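Local atomic coordinates of transcriptional repressor of the blcABC operon (Agrobacterium tumefaciens, PDB entry 3MQ0), a protein that represses transcription of the blcABC operon, probably by binding DNA through a helix-turn-helix domain, and is regulated via oligomerization. Residues 124-129 and 163-168; 130-135 and 150-155; 221-226 and 259-264; 117-122 and 238-243; 45-50 and 80-85. All blocks are in the same frame, centred on the assembly; numbering follows the deposited sequence.

Contact 1 of 5, residues 124-129 and 163-168; sequences TVREGG and ILLSDL
At the C-terminal end of helix 159-165, the helix meets the last residues of strand 120-127 through three leucines, and one arginine, Arg126, answers all of them. Leu164 comes first: its CG is anti to the carbonyl carbon, which sends CD1 onto the strand, 3.8 Å from Arg126 N and almost as near to Arg126 CB. The same methyl lies 4.0 Å from Thr124 OG1, a hydroxyl already hydrogen-bonded to Thr160 OG1 one turn earlier in the helix. Leu164 O is reached through a water, which accepts from Arg126 NE at 3.0 Å and donates to that carbonyl. Leu165 crosses the arginine chain at about a right angle, its CD2 3.7 Å from Arg126 CD. At the end of the type I turn from Leu165 to Leu168, Leu168 meets Arg126 tip to tip, with CD2 4.1 Å above the guanidinium plane and over its centre.

Arg126 gets there by leaving the backbone with CG anti to N (chi1 -172°) and then bending at chi3 (60°). In the guanidinium plane, NH1 donates to a lone pair of Gly128 O at 2.8 Å, curling the group back over its own hairpin turn. The charge is thus met by a carbonyl and a water around the rim while leucine methyls lie against its face and its aliphatic stem, which probably fixes the rotation of the guanidinium.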
# COMPACT_ATOMS: atom_id res chain seq x y z
N THR B 124 17.91 0.79 -15.35
CA THR B 124 18.81 0.20 -14.37
C THR B 124 18.25 0.27 -12.97
O THR B 124 17.34 1.06 -12.69
CB THR B 124 20.15 0.92 -14.33
OG1 THR B 124 19.95 2.23 -13.78
CG2 THR B 124 20.77 1.02 -15.71
N VAL B 125 18.80 -0.56 -12.09
CA VAL B 125 18.55 -0.42 -10.65
C VAL B 125 19.88 -0.30 -9.97
O VAL B 125 20.87 -0.77 -10.52
CB VAL B 125 17.80 -1.63 -10.08
CG1 VAL B 125 16.42 -1.76 -10.72
CG2 VAL B 125 18.60 -2.90 -10.30
N ARG B 126 19.92 0.35 -8.81
CA ARG B 126 21.17 0.44 -8.03
C ARG B 126 21.27 -0.68 -7.00
O ARG B 126 20.32 -0.94 -6.26
CB ARG B 126 21.28 1.80 -7.31
CG ARG B 126 22.64 2.01 -6.65
CD ARG B 126 22.74 3.37 -5.91
NE ARG B 126 21.74 3.49 -4.85
CZ ARG B 126 21.90 3.01 -3.62
NH1 ARG B 126 23.01 2.36 -3.29
NH2 ARG B 126 20.94 3.17 -2.73
N GLU B 127 22.41 -1.35 -6.97
CA GLU B 127 22.72 -2.26 -5.88
C GLU B 127 24.06 -1.86 -5.29
O GLU B 127 25.12 -2.09 -5.90
CB GLU B 127 22.73 -3.71 -6.35
CG GLU B 127 21.36 -4.14 -6.88
CD GLU B 127 21.26 -5.61 -7.21
OE1 GLU B 127 22.21 -6.37 -6.92
OE2 GLU B 127 20.20 -6.00 -7.77
N GLY B 128 24.03 -1.23 -4.12
CA GLY B 128 25.24 -0.74 -3.50
C GLY B 128 25.88 0.33 -4.36
O GLY B 128 25.22 1.30 -4.73
N GLY B 129 27.15 0.15 -4.71
CA GLY B 129 27.85 1.13 -5.51
C GLY B 129 27.81 0.88 -7.01
O GLY B 129 28.55 1.54 -7.76
N ILE B 163 21.94 9.81 -11.03
CA ILE B 163 20.60 10.20 -10.60
C ILE B 163 20.16 9.38 -9.37
O ILE B 163 19.59 9.94 -8.44
CB ILE B 163 19.54 10.21 -11.75
CG1 ILE B 163 18.28 10.99 -11.34
CG2 ILE B 163 19.15 8.82 -12.14
CD1 ILE B 163 18.34 12.46 -11.57
N LEU B 164 20.43 8.08 -9.37
CA LEU B 164 20.06 7.25 -8.22
C LEU B 164 20.87 7.61 -6.97
O LEU B 164 20.34 7.62 -5.86
CB LEU B 164 20.15 5.76 -8.55
CG LEU B 164 19.21 5.32 -9.69
CD1 LEU B 164 19.48 3.90 -10.13
CD2 LEU B 164 17.75 5.50 -9.27
N LEU B 165 22.15 7.93 -7.14
CA LEU B 165 22.98 8.35 -6.01
C LEU B 165 22.59 9.73 -5.49
O LEU B 165 22.88 10.08 -4.34
CB LEU B 165 24.47 8.35 -6.41
CG LEU B 165 25.13 6.99 -6.59
CD1 LEU B 165 26.56 7.15 -7.09
CD2 LEU B 165 25.10 6.17 -5.29
N SER B 166 21.94 10.54 -6.32
CA SER B 166 21.61 11.89 -5.91
C SER B 166 20.53 11.90 -4.81
O SER B 166 20.33 12.92 -4.17
CB SER B 166 21.20 12.77 -7.10
OG SER B 166 19.89 12.47 -7.55
N ASP B 167 19.88 10.80 -4.56
CA ASP B 167 18.96 10.78 -3.47
C ASP B 167 19.57 10.39 -2.15
O ASP B 167 18.90 10.37 -1.20
CB ASP B 167 17.77 9.92 -3.76
CG ASP B 167 18.12 8.72 -4.51
OD1 ASP B 167 17.88 8.70 -5.71
OD2 ASP B 167 18.68 7.80 -3.93
N LEU B 168 20.84 10.03 -2.15
CA LEU B 168 21.56 9.69 -0.92
C LEU B 168 22.15 10.93 -0.24
O LEU B 168 22.56 11.88 -0.91
CB LEU B 168 22.67 8.70 -1.22
CG LEU B 168 22.23 7.26 -1.45
CD1 LEU B 168 21.13 7.17 -2.50
CD2 LEU B 168 23.42 6.40 -1.85
O HOH W 1 19.25 5.14 -4.90

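Contact 2 of 5, residues 130-135 and 150-155; sequences EVVYIG and GMRLPA
Strand 130-137 picks up the short strand 152-154 as its antiparallel neighbour at one edge of the six-stranded sheet. Glu130 opens the pairing opposite Pro154. Its extended side chain crosses Arg152 obliquely, and OE1 forms a salt bridge with Arg152 NH1 at 3.3 Å; the hydrogen bond within it is weak, and carboxylate and guanidinium planes are turned 38° apart. Val131 is the hydrogen-bonded partner of Leu153: Val131 N donates to Leu153 O at 2.9 Å, nearly along the C=O axis, and Leu153 N returns the bond to Val131 O. On the face that carries Val131 and Leu153, Val131 CG1 rests 4.1 Å from Ala155 CB.

Val132 faces the same way as Arg152, and the two lie side by side. Its CG2 sits 3.6 Å above the guanidinium plane, over the centre. Tyr133 N donates to Met151 O, and Tyr133 O receives a nearly straight bond from Gly150 N at 2.8 Å (177°). Gly150 has a positive phi that suits glycine at this point. The ring runs alongside Met151 in an oblique Met-aromatic contact, SD 5.3 Å from the centroid, while Leu153 CD1 touches Tyr133 OH at 3.6 Å. Phe147 meets the same ring.

The Arg152 guanidinium is thus held between a methyl over one face and the Glu130 carboxylate at its edge. So long and weak a bond suggests mainly charge attraction, whereas the four backbone bonds set the register of the strands.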
# COMPACT_ATOMS: atom_id res chain seq x y z
N GLU B 130 26.97 -0.06 -7.45
CA GLU B 130 26.84 -0.41 -8.87
C GLU B 130 25.43 -0.17 -9.40
O GLU B 130 24.48 -0.16 -8.62
CB GLU B 130 27.21 -1.89 -9.08
CG GLU B 130 28.57 -2.27 -8.51
CD GLU B 130 28.94 -3.73 -8.77
OE1 GLU B 130 28.38 -4.63 -8.10
OE2 GLU B 130 29.81 -3.97 -9.64
N VAL B 131 25.30 0.02 -10.72
CA VAL B 131 23.98 -0.08 -11.34
C VAL B 131 23.94 -1.40 -12.11
O VAL B 131 24.96 -1.87 -12.57
CB VAL B 131 23.66 1.09 -12.28
CG1 VAL B 131 23.59 2.41 -11.50
CG2 VAL B 131 24.68 1.20 -13.40
N VAL B 132 22.75 -1.99 -12.20
CA VAL B 132 22.55 -3.25 -12.91
C VAL B 132 21.53 -3.00 -14.01
O VAL B 132 20.47 -2.42 -13.75
CB VAL B 132 22.01 -4.34 -11.96
CG1 VAL B 132 21.76 -5.64 -12.72
CG2 VAL B 132 22.99 -4.56 -10.81
N TYR B 133 21.87 -3.39 -15.24
CA TYR B 133 21.01 -3.15 -16.40
C TYR B 133 19.89 -4.17 -16.45
O TYR B 133 20.14 -5.37 -16.52
CB TYR B 133 21.84 -3.11 -17.71
CG TYR B 133 22.67 -1.88 -17.68
CD1 TYR B 133 23.87 -1.86 -17.00
CD2 TYR B 133 22.19 -0.68 -18.20
CE1 TYR B 133 24.60 -0.69 -16.87
CE2 TYR B 133 22.91 0.49 -18.08
CZ TYR B 133 24.12 0.48 -17.42
OH TYR B 133 24.85 1.63 -17.29
N ILE B 134 18.64 -3.71 -16.36
CA ILE B 134 17.51 -4.63 -16.40
C ILE B 134 16.66 -4.48 -17.65
O ILE B 134 15.80 -5.33 -17.92
CB ILE B 134 16.62 -4.52 -15.15
CG1 ILE B 134 16.05 -3.11 -15.00
CG2 ILE B 134 17.43 -4.88 -13.90
CD1 ILE B 134 14.93 -3.01 -13.96
N GLY B 135 16.88 -3.41 -18.39
CA GLY B 135 16.18 -3.21 -19.66
C GLY B 135 17.03 -2.41 -20.62
O GLY B 135 17.86 -1.61 -20.19
N GLY B 150 21.71 -7.57 -17.21
CA GLY B 150 22.49 -8.22 -16.16
C GLY B 150 23.88 -7.64 -15.93
O GLY B 150 24.53 -7.92 -14.93
N MET B 151 24.34 -6.84 -16.88
CA MET B 151 25.64 -6.17 -16.80
C MET B 151 25.68 -5.18 -15.63
O MET B 151 24.65 -4.66 -15.23
CB MET B 151 25.88 -5.45 -18.13
CG MET B 151 26.85 -4.32 -18.11
SD MET B 151 27.05 -3.77 -19.81
CE MET B 151 27.26 -2.01 -19.56
N ARG B 152 26.87 -4.98 -15.04
CA ARG B 152 27.09 -4.03 -13.94
C ARG B 152 28.11 -2.97 -14.29
O ARG B 152 29.11 -3.26 -14.94
CB ARG B 152 27.58 -4.74 -12.68
CG ARG B 152 26.69 -5.89 -12.26
CD ARG B 152 27.11 -6.55 -10.95
NE ARG B 152 26.01 -7.41 -10.53
CZ ARG B 152 25.25 -7.21 -9.47
NH1 ARG B 152 25.49 -6.20 -8.65
NH2 ARG B 152 24.26 -8.06 -9.20
N LEU B 153 27.88 -1.74 -13.83
CA LEU B 153 28.84 -0.65 -13.95
C LEU B 153 28.87 0.15 -12.64
O LEU B 153 27.90 0.13 -11.89
CB LEU B 153 28.46 0.27 -15.11
CG LEU B 153 28.76 -0.29 -16.50
CD1 LEU B 153 28.30 0.70 -17.58
CD2 LEU B 153 30.24 -0.57 -16.64
N PRO B 154 29.97 0.88 -12.38
CA PRO B 154 30.03 1.74 -11.18
C PRO B 154 28.99 2.85 -11.23
O PRO B 154 28.95 3.62 -12.19
CB PRO B 154 31.44 2.34 -11.24
CG PRO B 154 32.23 1.40 -12.11
CD PRO B 154 31.24 0.86 -13.12
N ALA B 155 28.16 2.93 -10.20
CA ALA B 155 27.13 3.95 -10.12
C ALA B 155 27.66 5.38 -10.27
O ALA B 155 26.97 6.23 -10.85
CB ALA B 155 26.36 3.82 -8.82

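Contact 3 of 5, residues 221-226 and 259-264; sequences IGAAIR and TTANAL
The methyl of Ala261 is at the centre of this contact. Its CB fits against the strand at three points: Ala223 CB at 3.6 Å, Ile225 CD1 at the same distance, and Ala224 O at 3.3 Å. Ile225 makes the second half of the grip. Its CG1 is anti to the carbonyl carbon (chi1 -56°) and the chain turns again at chi2 (-55°), which carries CD1 up to the helix even though the CB of this residue does not aim straight at it. There the one methyl bridges two helix residues, touching Ala261 and lying 3.7 Å from Leu264 CD2. Leu264, three residues after Ala261, has CG anti to its backbone N and comes down on the same side of the helix. No direct hydrogen bond joins the two segments.

The next layer is polar. A water bridges Ala224 O (2.6 Å) and Asn262 OD1, though it has more acceptors in reach than protons to give, so the carbonyl touched by the Ala261 methyl also receives a water. Past the end of the segment, Ser265 OG bonds both Arg226 N and Ala261 O, tying the strand end to the helix.

Small side chains let the elements come close: the axes of the short segments approach to 7.1 Å and run only 12° from parallel. Helix 247-267 thus lies along strand 218-226 on one face of the sheet. Ile236 of the adjacent strand 232-241 also touches Ala261, and Thr105 and His109 of helix 102-110 pack on Leu264.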
# COMPACT_ATOMS: atom_id res chain seq x y z
N ILE B 221 22.25 10.67 -20.74
CA ILE B 221 21.41 11.58 -19.98
C ILE B 221 20.45 10.71 -19.17
O ILE B 221 19.81 9.82 -19.73
CB ILE B 221 20.59 12.46 -20.94
CG1 ILE B 221 21.56 13.18 -21.88
CG2 ILE B 221 19.74 13.44 -20.16
CD1 ILE B 221 20.88 13.86 -23.05
N GLY B 222 20.36 10.96 -17.85
CA GLY B 222 19.58 10.08 -16.98
C GLY B 222 18.46 10.75 -16.22
O GLY B 222 18.52 11.95 -15.98
N ALA B 223 17.45 9.98 -15.85
CA ALA B 223 16.37 10.48 -14.99
C ALA B 223 15.88 9.38 -14.05
O ALA B 223 16.09 8.19 -14.30
CB ALA B 223 15.21 10.99 -15.83
N ALA B 224 15.21 9.78 -12.98
CA ALA B 224 14.79 8.83 -11.96
C ALA B 224 13.37 8.32 -12.18
O ALA B 224 12.48 9.08 -12.55
CB ALA B 224 14.88 9.47 -10.58
N ILE B 225 13.17 7.04 -11.93
CA ILE B 225 11.85 6.42 -11.94
C ILE B 225 11.49 6.17 -10.48
O ILE B 225 12.31 5.62 -9.73
CB ILE B 225 11.86 5.08 -12.70
CG1 ILE B 225 12.40 5.24 -14.13
CG2 ILE B 225 10.48 4.41 -12.67
CD1 ILE B 225 11.67 6.26 -14.94
N ARG B 226 10.30 6.57 -10.08
CA ARG B 226 9.90 6.38 -8.69
C ARG B 226 8.74 5.40 -8.57
O ARG B 226 7.89 5.32 -9.46
CB ARG B 226 9.54 7.72 -8.06
CG ARG B 226 10.77 8.62 -7.97
CD ARG B 226 10.47 10.02 -7.46
NE ARG B 226 11.66 10.85 -7.65
CZ ARG B 226 12.72 10.84 -6.84
NH1 ARG B 226 12.73 10.06 -5.77
NH2 ARG B 226 13.76 11.63 -7.10
N THR B 259 10.52 14.39 -17.70
CA THR B 259 9.07 14.26 -17.73
C THR B 259 8.61 12.88 -18.22
O THR B 259 7.57 12.37 -17.79
CB THR B 259 8.41 15.38 -18.56
OG1 THR B 259 8.99 15.42 -19.86
CG2 THR B 259 8.64 16.73 -17.87
N THR B 260 9.37 12.29 -19.12
CA THR B 260 9.14 10.91 -19.56
C THR B 260 9.25 9.98 -18.37
O THR B 260 8.41 9.10 -18.17
CB THR B 260 10.19 10.49 -20.64
OG1 THR B 260 9.96 11.23 -21.84
CG2 THR B 260 10.11 8.98 -20.93
N ALA B 261 10.28 10.19 -17.55
CA ALA B 261 10.49 9.38 -16.34
C ALA B 261 9.34 9.56 -15.35
O ALA B 261 8.89 8.59 -14.75
CB ALA B 261 11.82 9.75 -15.68
N ASN B 262 8.89 10.80 -15.16
CA ASN B 262 7.71 11.07 -14.33
C ASN B 262 6.46 10.33 -14.81
O ASN B 262 5.69 9.80 -14.01
CB ASN B 262 7.46 12.58 -14.23
CG ASN B 262 8.52 13.28 -13.39
OD1 ASN B 262 9.28 12.63 -12.67
ND2 ASN B 262 8.58 14.59 -13.48
N ALA B 263 6.27 10.27 -16.13
CA ALA B 263 5.10 9.57 -16.68
C ALA B 263 5.22 8.07 -16.44
O ALA B 263 4.24 7.39 -16.14
CB ALA B 263 4.96 9.86 -18.17
N LEU B 264 6.44 7.55 -16.56
CA LEU B 264 6.65 6.13 -16.27
C LEU B 264 6.39 5.82 -14.79
O LEU B 264 5.77 4.80 -14.46
CB LEU B 264 8.08 5.72 -16.66
CG LEU B 264 8.43 4.24 -16.74
CD1 LEU B 264 7.43 3.48 -17.58
CD2 LEU B 264 9.83 4.08 -17.33
O HOH W 2 10.27 10.12 -11.65

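Contact 4 of 5, residues 117-122 and 238-243; sequences DPYTVT and ISLIRS
The middle of the six-stranded antiparallel sheet of the GAF-fold domain is joined here, where strand 120-127 begins beside the end of strand 232-241, more than a hundred residues later in the chain. Thr120 and Ser239 form a hydrogen-bonded pair: Ser239 N donates to Thr120 O at 2.9 Å, in the carbonyl plane. Ile238 CA adds a CA-H...O contact to the same oxygen, and a water donates to it as well. That water also sits 2.8 Å from Ser239 OG and 2.9 Å from Thr122 OG1, linking the hydroxyls of Thr122 and Ser239 across the two strands. Thr120 OG1 has a different partner, Ser139 OG.

The face carrying Val121 and Ile238 is apolar. These two side chains run side by side. Ile238 holds CG1 in the crowded position between N and the carbonyl carbon (chi1 59°), which leaves CG2 anti to the carbonyl carbon, 4.1 Å from Val121 CG2. Just before the strand, Tyr119 packs its CB 3.9 Å from Ile238 CB and lays its ring alongside Leu240, CD1 to CB 4.0 Å, while Pro118 CB stands over the centre of one ring face. Ser239 O, buried here, has no polar partner in the model.

Strand 218-226 flanks strand 232-241 on its far side. Helix 247-267 meets Tyr119 through Lys249 and Leu253, and Phe106 and Leu110 of helix 102-110 pack on Val121.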
# COMPACT_ATOMS: atom_id res chain seq x y z
N ASP B 117 13.17 7.53 -30.39
CA ASP B 117 13.56 6.50 -31.36
C ASP B 117 15.03 6.54 -31.76
O ASP B 117 15.64 5.49 -31.98
CB ASP B 117 12.70 6.58 -32.64
CG ASP B 117 11.31 5.97 -32.46
OD1 ASP B 117 10.97 5.53 -31.33
OD2 ASP B 117 10.55 5.94 -33.45
N PRO B 118 15.62 7.75 -31.87
CA PRO B 118 17.01 7.83 -32.32
C PRO B 118 18.03 7.35 -31.28
O PRO B 118 19.19 7.18 -31.63
CB PRO B 118 17.22 9.33 -32.55
CG PRO B 118 15.84 9.93 -32.62
CD PRO B 118 15.00 9.08 -31.74
N TYR B 119 17.60 7.14 -30.04
CA TYR B 119 18.57 6.85 -28.97
C TYR B 119 18.46 5.46 -28.38
O TYR B 119 17.38 4.87 -28.30
CB TYR B 119 18.46 7.88 -27.84
CG TYR B 119 18.32 9.28 -28.37
CD1 TYR B 119 19.40 9.93 -28.93
CD2 TYR B 119 17.11 9.95 -28.32
CE1 TYR B 119 19.28 11.21 -29.43
CE2 TYR B 119 16.98 11.22 -28.82
CZ TYR B 119 18.07 11.85 -29.36
OH TYR B 119 17.94 13.12 -29.87
N THR B 120 19.60 4.97 -27.91
CA THR B 120 19.62 3.76 -27.10
C THR B 120 19.14 4.13 -25.71
O THR B 120 19.61 5.10 -25.12
CB THR B 120 21.03 3.18 -27.02
OG1 THR B 120 21.43 2.73 -28.32
CG2 THR B 120 21.08 2.02 -26.03
N VAL B 121 18.19 3.36 -25.17
CA VAL B 121 17.62 3.68 -23.87
C VAL B 121 17.83 2.53 -22.92
O VAL B 121 17.58 1.37 -23.28
CB VAL B 121 16.10 3.91 -23.98
CG1 VAL B 121 15.55 4.48 -22.66
CG2 VAL B 121 15.78 4.82 -25.15
N THR B 122 18.31 2.82 -21.71
CA THR B 122 18.58 1.77 -20.73
C THR B 122 17.75 1.99 -19.49
O THR B 122 17.33 3.11 -19.20
CB THR B 122 20.07 1.74 -20.33
OG1 THR B 122 20.46 3.05 -19.90
CG2 THR B 122 20.93 1.36 -21.51
N ILE B 238 19.26 7.84 -21.77
CA ILE B 238 19.48 7.70 -23.19
C ILE B 238 20.97 7.89 -23.43
O ILE B 238 21.64 8.62 -22.69
CB ILE B 238 18.66 8.70 -24.02
CG1 ILE B 238 19.01 10.13 -23.62
CG2 ILE B 238 17.16 8.44 -23.82
CD1 ILE B 238 18.11 11.17 -24.30
N SER B 239 21.49 7.24 -24.45
CA SER B 239 22.87 7.32 -24.86
C SER B 239 22.99 7.80 -26.31
O SER B 239 22.26 7.39 -27.11
CB SER B 239 23.51 5.95 -24.79
OG SER B 239 23.55 5.52 -23.47
N LEU B 240 23.97 8.65 -26.56
CA LEU B 240 24.20 9.12 -27.92
C LEU B 240 25.66 9.49 -28.09
O LEU B 240 26.42 9.50 -27.13
CB LEU B 240 23.31 10.34 -28.23
CG LEU B 240 23.39 11.50 -27.24
CD1 LEU B 240 23.14 12.81 -27.95
CD2 LEU B 240 22.37 11.30 -26.11
N ILE B 241 26.04 9.78 -29.33
CA ILE B 241 27.39 10.24 -29.61
C ILE B 241 27.55 11.69 -29.16
O ILE B 241 26.82 12.57 -29.61
CB ILE B 241 27.71 10.12 -31.11
CG1 ILE B 241 27.63 8.66 -31.55
CG2 ILE B 241 29.08 10.72 -31.42
CD1 ILE B 241 28.61 7.76 -30.81
N ARG B 242 28.52 11.93 -28.28
CA ARG B 242 28.73 13.25 -27.68
C ARG B 242 28.97 14.35 -28.71
O ARG B 242 28.36 15.41 -28.65
CB ARG B 242 29.89 13.20 -26.69
CG ARG B 242 30.74 14.48 -26.62
CD ARG B 242 30.19 15.51 -25.62
NE ARG B 242 29.22 16.43 -26.20
CZ ARG B 242 28.80 17.54 -25.61
NH1 ARG B 242 29.26 17.88 -24.41
NH2 ARG B 242 27.91 18.33 -26.21
N SER B 243 29.87 14.09 -29.65
CA SER B 243 30.25 15.08 -30.65
C SER B 243 29.08 15.49 -31.53
O SER B 243 29.21 16.35 -32.40
CB SER B 243 31.37 14.52 -31.53
OG SER B 243 30.96 13.33 -32.18
O HOH W 3 21.21 4.38 -22.41

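Contact 5 of 5, residues 45-50 and 80-85; sequences DLTAAE and DGTLRI
A carboxylate lies flat over a guanidinium here instead of meeting it edge-on. The planes of Asp45 and Arg84 are only 17° apart, and Asp45 OD2 stands 3.3 Å above the guanidinium plane, offset toward the rim. Asp45 OD1 is 3.4 Å from Arg84 NE, a salt bridge of charge alone, as no N-H points at the oxygen. Arg84 NH2 donates to Thr82 OG1 close to the guanidinium plane; NH1 makes a weak hydrogen bond to Ser104 OG of the second subunit. Thr82 OG1 in turn donates to the syn lone pair of Asp80 OD1 at 2.7 Å. That oxygen also accepts from Thr82 N, closing an Asx turn, so Asp80 sets the threonine that steadies the arginine.

Between the backbones, Leu83 N donates to Leu46 O at 2.9 Å, nearly along the C=O axis. Two waters extend the pairing, one between Leu46 N and Leu83 O, the other between Ala48 N and Gly81 O. Thr47 then caps helix 48-52: its OG1 accepts from Glu50 N at 3.0 Å, and Thr47 N donates to Glu50 OE1 in a reciprocal capping box. Leu83 CD1 also lies 4.4 Å from Ala48 CB, and Leu66 of helix 59-71 packs on both residues. A short, loosely paired strand that leads into a helix and lies against a beta hairpin, the wing, is typical of the winged helix-turn-helix domain of IclR-type regulators.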
# COMPACT_ATOMS: atom_id res chain seq x y z
N ASP B 45 -14.32 12.58 7.01
CA ASP B 45 -15.32 11.69 6.40
C ASP B 45 -16.57 12.49 6.06
O ASP B 45 -17.12 13.20 6.91
CB ASP B 45 -15.64 10.52 7.31
CG ASP B 45 -14.38 9.87 7.87
OD1 ASP B 45 -13.65 9.23 7.09
OD2 ASP B 45 -14.10 10.03 9.08
N LEU B 46 -17.03 12.36 4.82
CA LEU B 46 -18.11 13.20 4.29
C LEU B 46 -19.46 12.49 4.29
O LEU B 46 -19.54 11.28 4.16
CB LEU B 46 -17.77 13.63 2.86
CG LEU B 46 -16.39 14.27 2.70
CD1 LEU B 46 -16.03 14.41 1.23
CD2 LEU B 46 -16.34 15.60 3.42
N THR B 47 -20.53 13.28 4.42
CA THR B 47 -21.89 12.77 4.37
C THR B 47 -22.32 12.63 2.91
O THR B 47 -21.67 13.14 2.01
CB THR B 47 -22.88 13.74 5.05
OG1 THR B 47 -22.81 15.02 4.39
CG2 THR B 47 -22.52 13.92 6.51
N ALA B 48 -23.44 11.95 2.70
CA ALA B 48 -23.96 11.83 1.34
C ALA B 48 -24.32 13.23 0.85
O ALA B 48 -24.11 13.56 -0.31
CB ALA B 48 -25.17 10.92 1.30
N ALA B 49 -24.84 14.07 1.75
CA ALA B 49 -25.23 15.41 1.36
C ALA B 49 -24.02 16.21 0.88
O ALA B 49 -24.09 16.93 -0.11
CB ALA B 49 -25.92 16.12 2.50
N GLU B 50 -22.91 16.07 1.59
CA GLU B 50 -21.69 16.76 1.20
C GLU B 50 -21.17 16.28 -0.16
O GLU B 50 -20.78 17.09 -1.00
CB GLU B 50 -20.61 16.62 2.28
CG GLU B 50 -20.91 17.44 3.54
CD GLU B 50 -19.95 17.15 4.68
OE1 GLU B 50 -19.67 15.95 4.94
OE2 GLU B 50 -19.48 18.11 5.33
N ASP B 80 -23.10 7.24 11.47
CA ASP B 80 -23.52 8.64 11.39
C ASP B 80 -23.76 9.07 9.94
O ASP B 80 -23.97 10.25 9.66
CB ASP B 80 -22.50 9.55 12.07
CG ASP B 80 -21.13 9.50 11.40
OD1 ASP B 80 -20.94 8.72 10.44
OD2 ASP B 80 -20.23 10.24 11.86
N GLY B 81 -23.72 8.10 9.03
CA GLY B 81 -24.02 8.36 7.63
C GLY B 81 -22.86 8.87 6.79
O GLY B 81 -23.02 9.19 5.61
N THR B 82 -21.67 8.94 7.39
CA THR B 82 -20.51 9.33 6.60
C THR B 82 -20.04 8.15 5.76
O THR B 82 -20.27 6.99 6.10
CB THR B 82 -19.36 9.88 7.47
OG1 THR B 82 -19.03 8.95 8.50
CG2 THR B 82 -19.76 11.21 8.09
N LEU B 83 -19.40 8.45 4.65
CA LEU B 83 -19.02 7.41 3.72
C LEU B 83 -17.51 7.34 3.69
O LEU B 83 -16.82 8.35 3.81
CB LEU B 83 -19.60 7.72 2.35
CG LEU B 83 -21.13 7.64 2.31
CD1 LEU B 83 -21.68 8.31 1.07
CD2 LEU B 83 -21.59 6.19 2.38
N ARG B 84 -16.98 6.13 3.58
CA ARG B 84 -15.54 5.96 3.50
C ARG B 84 -15.25 4.92 2.44
O ARG B 84 -16.14 4.18 2.03
CB ARG B 84 -14.98 5.53 4.86
CG ARG B 84 -15.31 6.56 5.93
CD ARG B 84 -15.17 6.11 7.38
NE ARG B 84 -15.91 7.04 8.24
CZ ARG B 84 -15.80 7.10 9.57
NH1 ARG B 84 -14.97 6.29 10.21
NH2 ARG B 84 -16.52 7.98 10.25
N ILE B 85 -14.01 4.86 1.98
CA ILE B 85 -13.63 3.83 1.03
C ILE B 85 -13.85 2.44 1.65
O ILE B 85 -13.46 2.20 2.80
CB ILE B 85 -12.15 3.95 0.63
CG1 ILE B 85 -11.88 5.34 0.02
CG2 ILE B 85 -11.76 2.83 -0.33
CD1 ILE B 85 -12.59 5.58 -1.30
O HOH W 4 -15.75 10.70 3.02
O HOH W 5 -25.21 10.64 4.62

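Contacts 1 to 4 belong to one domain, and contact 5 stands apart in the helix-turn-helix domain, the presumed DNA-binding part, its centre 38 Å from that of contact 3 and about 50 Å from that of contact 2. Within the larger domain the sheet is the common thread: contact 2 is nested in the loop closed by contact 1, and Val125 O probably bonds Val132 N at 2.8 Å between them. Contact 4 encloses both along the chain and crosses with contact 3, which it meets at Ile221 O to Ile238 N, 2.9 Å. Ile163 of contact 1 packs on Ala224 of contact 3. Contacts 2 and 4 share a border at Tyr133 and Thr122.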